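Local structure of thiamine-monophosphate kinase (Aquifex aeolicus, 1VQV) at residues A64-V69 and E109-E114; L157-A162 and L179-R184; T189-Y194 and D261-F266; L234-E239 and N250-A255. The protein catalyses the ATP-dependent phosphorylation of thiamine monophosphate to thiamine diphosphate, the active form of vitamin B1, and forms a homodimer. One frame throughout, in Å; residues are numbered along the deposited sequence.

Contact 1 (A64-V69 and E109-E114); sequences AISVNV and EFYKCE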
# COMPACT_ATOMS: atom_id res chain seq x y z
N ALA B 64 -1.69 -6.42 11.54
CA ALA B 64 -1.42 -5.68 10.31
C ALA B 64 -0.05 -6.02 9.74
O ALA B 64 0.12 -6.14 8.53
CB ALA B 64 -1.53 -4.19 10.57
N ILE B 65 0.93 -6.17 10.62
CA ILE B 65 2.28 -6.52 10.20
C ILE B 65 2.42 -8.03 9.96
O ILE B 65 3.05 -8.46 9.00
CB ILE B 65 3.30 -6.07 11.27
CG1 ILE B 65 3.35 -4.54 11.30
CG2 ILE B 65 4.67 -6.69 10.99
CD1 ILE B 65 3.82 -3.89 10.02
N SER B 66 1.82 -8.83 10.83
CA SER B 66 1.91 -10.28 10.70
C SER B 66 1.31 -10.88 9.44
O SER B 66 1.86 -11.84 8.91
CB SER B 66 1.30 -10.96 11.93
OG SER B 66 2.20 -10.93 13.02
N VAL B 67 0.20 -10.35 8.95
CA VAL B 67 -0.39 -10.93 7.75
C VAL B 67 0.58 -10.76 6.58
O VAL B 67 0.82 -11.71 5.83
CB VAL B 67 -1.74 -10.28 7.40
CG1 VAL B 67 -2.29 -10.87 6.12
CG2 VAL B 67 -2.73 -10.51 8.53
N ASN B 68 1.15 -9.58 6.43
CA ASN B 68 2.08 -9.36 5.33
C ASN B 68 3.34 -10.18 5.45
O ASN B 68 3.90 -10.62 4.44
CB ASN B 68 2.46 -7.89 5.22
CG ASN B 68 1.45 -7.11 4.45
OD1 ASN B 68 0.87 -7.63 3.51
ND2 ASN B 68 1.24 -5.87 4.83
N VAL B 69 3.80 -10.40 6.68
CA VAL B 69 5.00 -11.17 6.93
C VAL B 69 4.79 -12.65 6.56
O VAL B 69 5.69 -13.31 6.05
CB VAL B 69 5.43 -11.06 8.42
CG1 VAL B 69 6.62 -11.96 8.69
CG2 VAL B 69 5.79 -9.61 8.75
N GLU B 109 9.70 -5.37 15.82
CA GLU B 109 10.81 -5.76 16.68
C GLU B 109 10.99 -7.26 16.59
O GLU B 109 12.12 -7.76 16.50
CB GLU B 109 10.54 -5.40 18.14
CG GLU B 109 10.36 -3.92 18.35
CD GLU B 109 10.10 -3.55 19.80
OE1 GLU B 109 9.36 -4.29 20.50
OE2 GLU B 109 10.62 -2.49 20.23
N PHE B 110 9.88 -7.97 16.58
CA PHE B 110 9.90 -9.41 16.51
C PHE B 110 10.43 -9.95 15.19
O PHE B 110 11.42 -10.68 15.17
CB PHE B 110 8.50 -9.97 16.75
CG PHE B 110 8.47 -11.46 16.91
CD1 PHE B 110 8.93 -12.04 18.09
CD2 PHE B 110 8.05 -12.28 15.88
CE1 PHE B 110 8.97 -13.41 18.23
CE2 PHE B 110 8.09 -13.66 16.01
CZ PHE B 110 8.56 -14.23 17.19
N TYR B 111 9.75 -9.60 14.10
CA TYR B 111 10.13 -10.06 12.77
C TYR B 111 11.39 -9.42 12.20
O TYR B 111 11.94 -9.90 11.21
CB TYR B 111 8.98 -9.85 11.81
CG TYR B 111 7.71 -10.53 12.26
CD1 TYR B 111 7.69 -11.90 12.50
CD2 TYR B 111 6.53 -9.81 12.43
CE1 TYR B 111 6.52 -12.53 12.89
CE2 TYR B 111 5.36 -10.43 12.82
CZ TYR B 111 5.36 -11.80 13.05
OH TYR B 111 4.19 -12.42 13.43
N LYS B 112 11.83 -8.34 12.83
CA LYS B 112 13.04 -7.64 12.41
C LYS B 112 12.88 -6.91 11.08
O LYS B 112 13.73 -7.01 10.18
CB LYS B 112 14.20 -8.63 12.31
CG LYS B 112 14.50 -9.31 13.62
CD LYS B 112 15.46 -10.45 13.42
CE LYS B 112 15.73 -11.17 14.74
NZ LYS B 112 16.62 -12.34 14.55
N CYS B 113 11.78 -6.18 10.96
CA CYS B 113 11.49 -5.39 9.77
C CYS B 113 11.16 -4.02 10.32
O CYS B 113 11.20 -3.81 11.54
CB CYS B 113 10.29 -5.97 9.02
SG CYS B 113 8.73 -5.89 9.92
N GLU B 114 10.80 -3.08 9.47
CA GLU B 114 10.52 -1.76 9.99
C GLU B 114 9.60 -0.92 9.16
O GLU B 114 9.51 -1.10 7.94
CB GLU B 114 11.83 -1.00 10.14
CG GLU B 114 12.57 -0.93 8.83
CD GLU B 114 13.68 0.08 8.87
OE1 GLU B 114 14.47 0.14 7.89
OE2 GLU B 114 13.75 0.83 9.88

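Contact 2 (L157-A162 and L179-R184); sequences LGDSRA and LALIQR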
# COMPACT_ATOMS: atom_id res chain seq x y z
N LEU B 157 -4.57 -26.69 12.02
CA LEU B 157 -5.49 -25.95 11.18
C LEU B 157 -6.87 -25.86 11.80
O LEU B 157 -7.26 -26.75 12.57
CB LEU B 157 -5.60 -26.62 9.81
CG LEU B 157 -4.27 -26.90 9.11
CD1 LEU B 157 -4.53 -27.89 8.01
CD2 LEU B 157 -3.64 -25.61 8.57
N GLY B 158 -7.58 -24.78 11.47
CA GLY B 158 -8.93 -24.56 11.96
C GLY B 158 -9.06 -23.59 13.12
O GLY B 158 -10.12 -23.01 13.35
N ASP B 159 -7.96 -23.39 13.84
CA ASP B 159 -7.96 -22.50 15.01
C ASP B 159 -8.50 -21.09 14.77
O ASP B 159 -9.37 -20.64 15.51
CB ASP B 159 -6.54 -22.43 15.59
CG ASP B 159 -6.03 -23.79 16.02
OD1 ASP B 159 -5.79 -24.65 15.15
OD2 ASP B 159 -5.88 -24.02 17.23
N SER B 160 -8.00 -20.41 13.75
CA SER B 160 -8.46 -19.06 13.44
C SER B 160 -9.99 -19.01 13.23
O SER B 160 -10.66 -18.10 13.70
CB SER B 160 -7.71 -18.55 12.20
OG SER B 160 -7.95 -17.18 11.94
N ARG B 161 -10.54 -20.01 12.56
CA ARG B 161 -11.98 -20.03 12.32
C ARG B 161 -12.84 -20.16 13.57
O ARG B 161 -13.89 -19.53 13.68
CB ARG B 161 -12.34 -21.16 11.35
CG ARG B 161 -13.83 -21.45 11.28
CD ARG B 161 -14.15 -22.32 10.09
NE ARG B 161 -15.43 -23.00 10.23
CZ ARG B 161 -16.06 -23.61 9.23
NH1 ARG B 161 -15.53 -23.61 8.01
NH2 ARG B 161 -17.22 -24.21 9.45
N ALA B 162 -12.41 -21.01 14.49
CA ALA B 162 -13.16 -21.21 15.72
C ALA B 162 -13.09 -19.92 16.56
O ALA B 162 -14.05 -19.55 17.24
CB ALA B 162 -12.58 -22.41 16.50
N LEU B 179 -9.76 -18.91 24.61
CA LEU B 179 -8.90 -17.75 24.44
C LEU B 179 -7.76 -18.01 23.46
O LEU B 179 -7.51 -17.22 22.56
CB LEU B 179 -8.34 -17.29 25.79
CG LEU B 179 -9.30 -16.55 26.72
CD1 LEU B 179 -8.54 -16.07 27.94
CD2 LEU B 179 -9.95 -15.36 25.99
N ALA B 180 -7.07 -19.14 23.64
CA ALA B 180 -5.96 -19.51 22.77
C ALA B 180 -6.41 -19.52 21.31
O ALA B 180 -5.62 -19.25 20.41
CB ALA B 180 -5.43 -20.87 23.16
N LEU B 181 -7.69 -19.84 21.10
CA LEU B 181 -8.27 -19.90 19.76
C LEU B 181 -8.47 -18.50 19.19
O LEU B 181 -8.19 -18.25 18.01
CB LEU B 181 -9.61 -20.63 19.80
CG LEU B 181 -9.53 -22.15 19.93
CD1 LEU B 181 -10.93 -22.76 20.04
CD2 LEU B 181 -8.80 -22.69 18.71
N ILE B 182 -8.97 -17.61 20.05
CA ILE B 182 -9.23 -16.23 19.68
C ILE B 182 -7.90 -15.54 19.41
O ILE B 182 -7.74 -14.81 18.44
CB ILE B 182 -9.95 -15.49 20.84
CG1 ILE B 182 -11.16 -16.31 21.31
CG2 ILE B 182 -10.39 -14.09 20.40
CD1 ILE B 182 -11.96 -15.68 22.45
N GLN B 183 -6.93 -15.79 20.27
CA GLN B 183 -5.63 -15.18 20.13
C GLN B 183 -4.99 -15.58 18.80
O GLN B 183 -4.34 -14.77 18.15
CB GLN B 183 -4.77 -15.55 21.34
CG GLN B 183 -5.40 -15.03 22.66
CD GLN B 183 -4.54 -15.19 23.92
OE1 GLN B 183 -4.90 -14.68 25.00
NE2 GLN B 183 -3.40 -15.88 23.80
N ARG B 184 -5.20 -16.83 18.37
CA ARG B 184 -4.64 -17.31 17.11
C ARG B 184 -5.22 -16.57 15.91
O ARG B 184 -4.61 -16.48 14.84
CB ARG B 184 -4.91 -18.82 16.96
CG ARG B 184 -3.78 -19.68 17.53
CD ARG B 184 -4.24 -21.05 18.03
NE ARG B 184 -3.30 -21.51 19.06
CZ ARG B 184 -3.54 -22.49 19.93
NH1 ARG B 184 -4.69 -23.15 19.91
NH2 ARG B 184 -2.63 -22.78 20.84

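Contact 3 (T189-Y194 and D261-F266); sequences TARIDY and DYQLLF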
# COMPACT_ATOMS: atom_id res chain seq x y z
N THR B 189 0.96 -15.43 14.76
CA THR B 189 2.41 -15.29 14.62
C THR B 189 2.83 -15.94 13.30
O THR B 189 2.55 -17.10 13.05
CB THR B 189 3.19 -15.97 15.79
OG1 THR B 189 2.82 -15.37 17.04
CG2 THR B 189 4.69 -15.80 15.60
N ALA B 190 3.48 -15.16 12.43
CA ALA B 190 3.93 -15.68 11.16
C ALA B 190 5.03 -16.69 11.46
O ALA B 190 5.81 -16.51 12.40
CB ALA B 190 4.46 -14.56 10.28
N ARG B 191 5.10 -17.73 10.64
CA ARG B 191 6.09 -18.78 10.82
C ARG B 191 7.43 -18.34 10.30
O ARG B 191 8.06 -19.04 9.51
CB ARG B 191 5.62 -20.03 10.09
CG ARG B 191 4.28 -20.48 10.57
CD ARG B 191 4.24 -20.43 12.08
NE ARG B 191 3.94 -21.74 12.63
CZ ARG B 191 4.81 -22.51 13.26
NH1 ARG B 191 6.06 -22.11 13.43
NH2 ARG B 191 4.43 -23.69 13.69
N ILE B 192 7.88 -17.19 10.77
CA ILE B 192 9.14 -16.65 10.31
C ILE B 192 10.26 -17.60 10.67
O ILE B 192 11.39 -17.44 10.21
CB ILE B 192 9.41 -15.25 10.91
CG1 ILE B 192 10.66 -14.68 10.25
CG2 ILE B 192 9.50 -15.33 12.43
CD1 ILE B 192 10.95 -13.25 10.55
N ASP B 193 9.92 -18.61 11.48
CA ASP B 193 10.85 -19.65 11.91
C ASP B 193 11.00 -20.79 10.89
O ASP B 193 11.72 -21.74 11.11
CB ASP B 193 10.39 -20.21 13.27
CG ASP B 193 9.03 -20.90 13.21
OD1 ASP B 193 8.13 -20.46 12.48
OD2 ASP B 193 8.84 -21.89 13.93
N TYR B 194 10.32 -20.66 9.75
CA TYR B 194 10.36 -21.64 8.68
C TYR B 194 11.09 -21.09 7.46
O TYR B 194 11.18 -21.75 6.42
CB TYR B 194 8.95 -21.99 8.21
CG TYR B 194 8.28 -23.11 8.94
CD1 TYR B 194 7.88 -22.98 10.26
CD2 TYR B 194 8.04 -24.32 8.29
CE1 TYR B 194 7.26 -24.02 10.92
CE2 TYR B 194 7.42 -25.37 8.94
CZ TYR B 194 7.03 -25.21 10.25
OH TYR B 194 6.42 -26.27 10.88
N ASP B 261 -5.35 -19.34 8.19
CA ASP B 261 -4.72 -19.86 9.41
C ASP B 261 -3.31 -19.37 9.62
O ASP B 261 -2.71 -19.59 10.66
CB ASP B 261 -4.68 -21.39 9.38
CG ASP B 261 -5.87 -22.01 10.05
OD1 ASP B 261 -6.05 -21.73 11.26
OD2 ASP B 261 -6.60 -22.77 9.38
N TYR B 262 -2.77 -18.71 8.61
CA TYR B 262 -1.41 -18.19 8.66
C TYR B 262 -0.38 -19.30 8.86
O TYR B 262 0.64 -19.10 9.51
CB TYR B 262 -1.27 -17.15 9.76
CG TYR B 262 -2.42 -16.19 9.83
CD1 TYR B 262 -3.38 -16.31 10.84
CD2 TYR B 262 -2.57 -15.17 8.89
CE1 TYR B 262 -4.46 -15.45 10.91
CE2 TYR B 262 -3.64 -14.29 8.95
CZ TYR B 262 -4.59 -14.44 9.96
OH TYR B 262 -5.68 -13.59 10.01
N GLN B 263 -0.67 -20.47 8.31
CA GLN B 263 0.25 -21.60 8.38
C GLN B 263 0.75 -21.87 6.97
O GLN B 263 0.13 -21.47 5.98
CB GLN B 263 -0.44 -22.84 8.95
CG GLN B 263 -0.77 -22.77 10.43
CD GLN B 263 0.45 -22.51 11.32
OE1 GLN B 263 1.54 -22.22 10.83
NE2 GLN B 263 0.26 -22.61 12.62
N LEU B 264 1.89 -22.53 6.87
CA LEU B 264 2.48 -22.84 5.57
C LEU B 264 2.02 -24.16 4.97
O LEU B 264 1.78 -25.12 5.68
CB LEU B 264 4.00 -22.88 5.70
CG LEU B 264 4.65 -21.57 6.12
CD1 LEU B 264 6.09 -21.81 6.46
CD2 LEU B 264 4.51 -20.55 4.99
N LEU B 265 1.90 -24.17 3.64
CA LEU B 265 1.53 -25.38 2.91
C LEU B 265 2.64 -25.48 1.87
O LEU B 265 2.69 -24.68 0.94
CB LEU B 265 0.18 -25.23 2.21
CG LEU B 265 -0.20 -26.37 1.28
CD1 LEU B 265 -0.29 -27.67 2.03
CD2 LEU B 265 -1.53 -26.06 0.63
N PHE B 266 3.55 -26.43 2.07
CA PHE B 266 4.70 -26.60 1.19
C PHE B 266 4.90 -28.03 0.76
O PHE B 266 4.24 -28.92 1.27
CB PHE B 266 5.96 -26.06 1.88
CG PHE B 266 6.25 -26.68 3.25
CD1 PHE B 266 7.37 -27.50 3.44
CD2 PHE B 266 5.43 -26.43 4.35
CE1 PHE B 266 7.66 -28.05 4.71
CE2 PHE B 266 5.72 -26.98 5.61
CZ PHE B 266 6.83 -27.79 5.79

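Contact 4 (L234-E239 and N250-A255); sequences LPLSNE and NPIEYA. With PO4 (phosphate ion), chain E.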
# COMPACT_ATOMS: atom_id res chain seq x y z
N LEU B 234 -4.19 -34.62 9.14
CA LEU B 234 -4.39 -33.20 9.37
C LEU B 234 -4.15 -32.85 10.84
O LEU B 234 -4.75 -33.43 11.74
CB LEU B 234 -5.82 -32.82 8.96
CG LEU B 234 -6.06 -32.22 7.57
CD1 LEU B 234 -5.16 -32.84 6.53
CD2 LEU B 234 -7.51 -32.39 7.18
N PRO B 235 -3.23 -31.89 11.09
CA PRO B 235 -2.85 -31.42 12.43
C PRO B 235 -3.96 -30.65 13.12
O PRO B 235 -4.34 -29.54 12.71
CB PRO B 235 -1.63 -30.56 12.15
CG PRO B 235 -1.92 -30.00 10.80
CD PRO B 235 -2.48 -31.18 10.05
N LEU B 236 -4.48 -31.25 14.17
CA LEU B 236 -5.56 -30.68 14.93
C LEU B 236 -5.14 -30.32 16.33
O LEU B 236 -4.58 -31.14 17.06
CB LEU B 236 -6.71 -31.67 14.99
CG LEU B 236 -7.74 -31.68 13.86
CD1 LEU B 236 -7.10 -31.55 12.49
CD2 LEU B 236 -8.52 -32.96 14.00
N SER B 237 -5.44 -29.09 16.71
CA SER B 237 -5.09 -28.58 18.03
C SER B 237 -6.10 -29.02 19.08
O SER B 237 -7.25 -29.33 18.77
CB SER B 237 -5.01 -27.05 17.99
OG SER B 237 -5.97 -26.45 18.84
N ASN B 238 -5.64 -29.04 20.33
CA ASN B 238 -6.45 -29.43 21.47
C ASN B 238 -7.67 -28.53 21.73
O ASN B 238 -8.74 -29.03 22.07
CB ASN B 238 -5.57 -29.51 22.72
CG ASN B 238 -4.75 -30.81 22.77
OD1 ASN B 238 -3.80 -31.01 21.99
ND2 ASN B 238 -5.12 -31.69 23.70
N GLU B 239 -7.51 -27.21 21.59
CA GLU B 239 -8.64 -26.32 21.81
C GLU B 239 -9.65 -26.37 20.66
O GLU B 239 -10.85 -26.14 20.87
CB GLU B 239 -8.15 -24.89 22.07
CG GLU B 239 -6.80 -24.53 21.49
CD GLU B 239 -5.64 -25.22 22.20
OE1 GLU B 239 -5.48 -25.05 23.43
OE2 GLU B 239 -4.89 -25.93 21.51
N ASN B 250 -17.48 -30.60 13.54
CA ASN B 250 -16.44 -31.52 13.07
C ASN B 250 -15.09 -30.86 12.90
O ASN B 250 -14.88 -30.05 11.98
CB ASN B 250 -16.83 -32.19 11.76
CG ASN B 250 -15.76 -33.17 11.28
OD1 ASN B 250 -15.32 -34.05 12.02
ND2 ASN B 250 -15.33 -33.00 10.04
N PRO B 251 -14.15 -31.20 13.78
CA PRO B 251 -12.82 -30.61 13.69
C PRO B 251 -12.29 -30.66 12.28
O PRO B 251 -11.73 -29.67 11.80
CB PRO B 251 -12.00 -31.46 14.66
CG PRO B 251 -12.75 -32.77 14.71
CD PRO B 251 -14.17 -32.30 14.75
N ILE B 252 -12.50 -31.77 11.58
CA ILE B 252 -12.00 -31.91 10.22
C ILE B 252 -12.56 -30.87 9.27
O ILE B 252 -11.84 -30.28 8.46
CB ILE B 252 -12.28 -33.32 9.66
CG1 ILE B 252 -11.67 -34.37 10.59
CG2 ILE B 252 -11.68 -33.47 8.25
CD1 ILE B 252 -10.16 -34.36 10.63
N GLU B 253 -13.86 -30.63 9.35
CA GLU B 253 -14.50 -29.64 8.49
C GLU B 253 -13.80 -28.29 8.69
O GLU B 253 -13.78 -27.43 7.80
CB GLU B 253 -15.98 -29.56 8.83
CG GLU B 253 -16.85 -29.00 7.73
CD GLU B 253 -17.48 -27.68 8.13
OE1 GLU B 253 -18.05 -27.61 9.25
OE2 GLU B 253 -17.42 -26.72 7.31
N TYR B 254 -13.21 -28.11 9.87
CA TYR B 254 -12.50 -26.87 10.17
C TYR B 254 -11.09 -26.88 9.60
O TYR B 254 -10.59 -25.86 9.14
CB TYR B 254 -12.45 -26.63 11.68
CG TYR B 254 -13.68 -25.94 12.23
CD1 TYR B 254 -14.95 -26.49 12.02
CD2 TYR B 254 -13.58 -24.74 12.93
CE1 TYR B 254 -16.09 -25.86 12.49
CE2 TYR B 254 -14.72 -24.09 13.41
CZ TYR B 254 -15.97 -24.65 13.19
OH TYR B 254 -17.12 -24.02 13.63
N ALA B 255 -10.45 -28.05 9.63
CA ALA B 255 -9.10 -28.16 9.11
C ALA B 255 -9.09 -28.03 7.58
O ALA B 255 -8.18 -27.43 7.01
CB ALA B 255 -8.48 -29.50 9.53
P PO4 E . -1.80 -27.48 20.96
O1 PO4 E . -2.28 -28.87 21.11
O2 PO4 E . -0.68 -27.44 20.00
O3 PO4 E . -2.90 -26.64 20.46
O4 PO4 E . -1.36 -26.97 22.28

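Contact 1 (A64-V69 and E109-E114)
Tyr111 lays its ring against three residues of helix 57-73, with Val69 over a face and Ser66 and Ile65 at the edge. Val69 CG1, set anti to the backbone N (chi1 175°), stands 4.0 Å from the centroid of the Tyr111 ring and 15° off the ring normal, a CH-pi contact shifted somewhat toward the rim. The other branch, Val69 CG2, reaches Tyr111 CD2 at 3.8 Å. Ile65 sends CG2 to the same rim atom, with Ile65 CG2 and Tyr111 CD2 3.9 Å apart, while the two side chains run past each other in opposite directions. The same methyl, Ile65 CG2, also comes within 4.3 Å of Cys113 SG. Ser66 OG lies in the ring plane and hydrogen-bonds to Tyr111 OH at 2.5 Å; either hydroxyl could be the donor.

Further out, Tyr111 OH bonds to the backbone N of Ala190, and Ser66 OG makes a weak bond to Pro188 O, tying both hydroxyls to the loop before helix 195-201. A phenylalanine in place of Tyr111 would probably leave Ser66 OG and Ala190 N without the hydroxyl they share. Just past the ring, Lys112 leaves the helix with positive phi (70°) and the chain turns, bringing the Cys113 side chain back toward Ile65 before strand 114-122 begins. Ile65 also packs on Ile84, and Val69 on Pro79, both of strand 77-88. Two helices thus meet beside a mixed beta sheet in the PurM-like N-terminal domain, and helix 57-73 carries the magnesium ligand Asp71 just beyond Val69.

Contact 2 (L157-A162 and L179-R184)
Asp159 and Ala162, in the first turn of helix 159-168, pack against Leu181 and Arg184 of helix 176-186, so the contact closes a pair of consecutive helices joined by a short connection. Gly158 is the N-cap residue of the first helix; at its backbone angles (phi 101°) a CB would jam against the carbonyl O of Leu157.

The charged part is one salt bridge: Arg184 NH1 lies 3.1 Å from Asp159 OD2, but the N-H points only roughly at the oxygen (127°), and the hydrogen bond is weak. The carboxylate and guanidinium planes stand 79° apart. Asp159 has other partners: OD1 bonds to Thr156 OG1, and OD2 also to Ser237 OG, which together fix the carboxylate. An alanine in place of Arg184 would probably leave that carboxylate without its countercharge in this pair of helices, though still held by the two hydroxyls.

Van der Waals packing runs alongside. The aliphatic stem of Arg184 lies against the aspartate, with Arg184 CD 3.6 Å from Asp159 CB. Leu181 crosses Asp159 at about a right angle and spreads its two methyls over different residues: Leu181 CD2 comes to 3.5 Å from Asp159 OD2, whereas in the apolar pair Leu181 CD1 rests 3.9 Å from Ala162 CB.

Contact 3 (T189-Y194 and D261-F266)
Arg191 and Gln263 cross obliquely, their guanidinium and amide planes 60° apart. With CD folded back rather than extended (chi2 -44°), Arg191 NE gives a weak, bent hydrogen bond to Gln263 OE1 (3.0 Å, 135°), which approaches the guanidinium at its edge. Gln263 OE1 also bonds to Ser154 OG. Arg191 NH1 meets Asp193 OD1 at 2.8 Å in a salt bridge that uses the syn lone pair of the carboxylate, and Arg191 NH2 pairs with Asp278. Tyr194 CE1 lies over one guanidinium face of Arg191, toward its rim, 3.3 Å above the plane, and the tyrosine hydroxyl goes to Asp278. Arg191 is also the centre of an inverse gamma turn.

The apolar half lies further along the strand. Leu264 and Tyr194 slide past each other in opposite directions, with Leu264 CD1 3.4 Å from Tyr194 CB. Phe266 crosses Tyr194 at about a right angle: Phe266 CZ sits at the edge of the tyrosine ring, 4.0 Å from Tyr194 CE2.

Tyr262 brings the contact beside the active site, its side chain about 3 Å from that of substrate-binding Glu260 and about 4 Å from that of the magnesium ligand Asp207. The loop is laid along the first part of strand 263-268, between strands 204-208 and 150-153 of the larger mixed sheet. On its other flank, Ala190 packs on helix 57-73 and Thr189 on helix 94-111.

Contact 4 (L234-E239 and N250-A255)
Leu234 and Leu236 close over the short helix 251-256, in a pair of consecutive short helices, 238-246 and 251-256, that pack on each other; the first of them starts at the end of the same segment as the leucines. The tight part is purely apolar, and no hydrogen bond joins the two segments. Ala255 CB is touched by both leucines: Leu234 CD2 lies 3.8 Å from it, and Leu236 CD1 comes to 3.9 Å from Ala255 CB. Leu236 CG is anti to the carbonyl carbon (chi1 -86°); from there the two methyls part, CD1 going to Ala255 and CD2 to Pro251. Leu236 CD2 meets Pro251 CB at 3.8 Å, the two side chains crossing obliquely. Ala255 also packs on Leu157, and Leu234 on Ile282 of strand 280-286, so this side is buried against the sheet.

A looser touch joins Leu234 CD2 to Ile252 CG2 at 4.4 Å. Beyond Leu236 the chain leaves the contact for a more open, polar region that includes the exposed Asn238. Ser237 is the N-cap of helix 238-246, its OG bonded to Leu240 N. A phosphate ion, probably from the crystallisation liquor, rests at this helix start, where Asn238 N gives PO4 O1 a long, weak but fairly straight hydrogen bond (3.5 Å, 162°). The contact lies away from the substrate and metal sites and joins the segment leading into one helix to the start of the next. Ile252 crosses Leu236 at about a right angle, and Leu236 CD2 ends 4.0 Å from Ile252 CD1.

From the N terminus, contact 1 comes first and closes the stretch from helix 57-73 to helix 94-111 within the N-terminal domain. Contact 2 follows in series, closing a short loop that pairs helix 159-168 with helix 176-186. Contact 3 then spans 66 intervening residues; contact 4, wholly within that span, joins the segment entering helix 238-246 to helix 251-256, and no loops cross. Segment 189-194 of contact 3 touches contact 1, while Asp261 in its other segment meets the start of helix 159-168, so contact 3 bridges the N-terminal domain and the later sheet and helices. Contacts 2 and 4 also touch, whereas contacts 1 and 4 lie on opposite sides of the chain's centre.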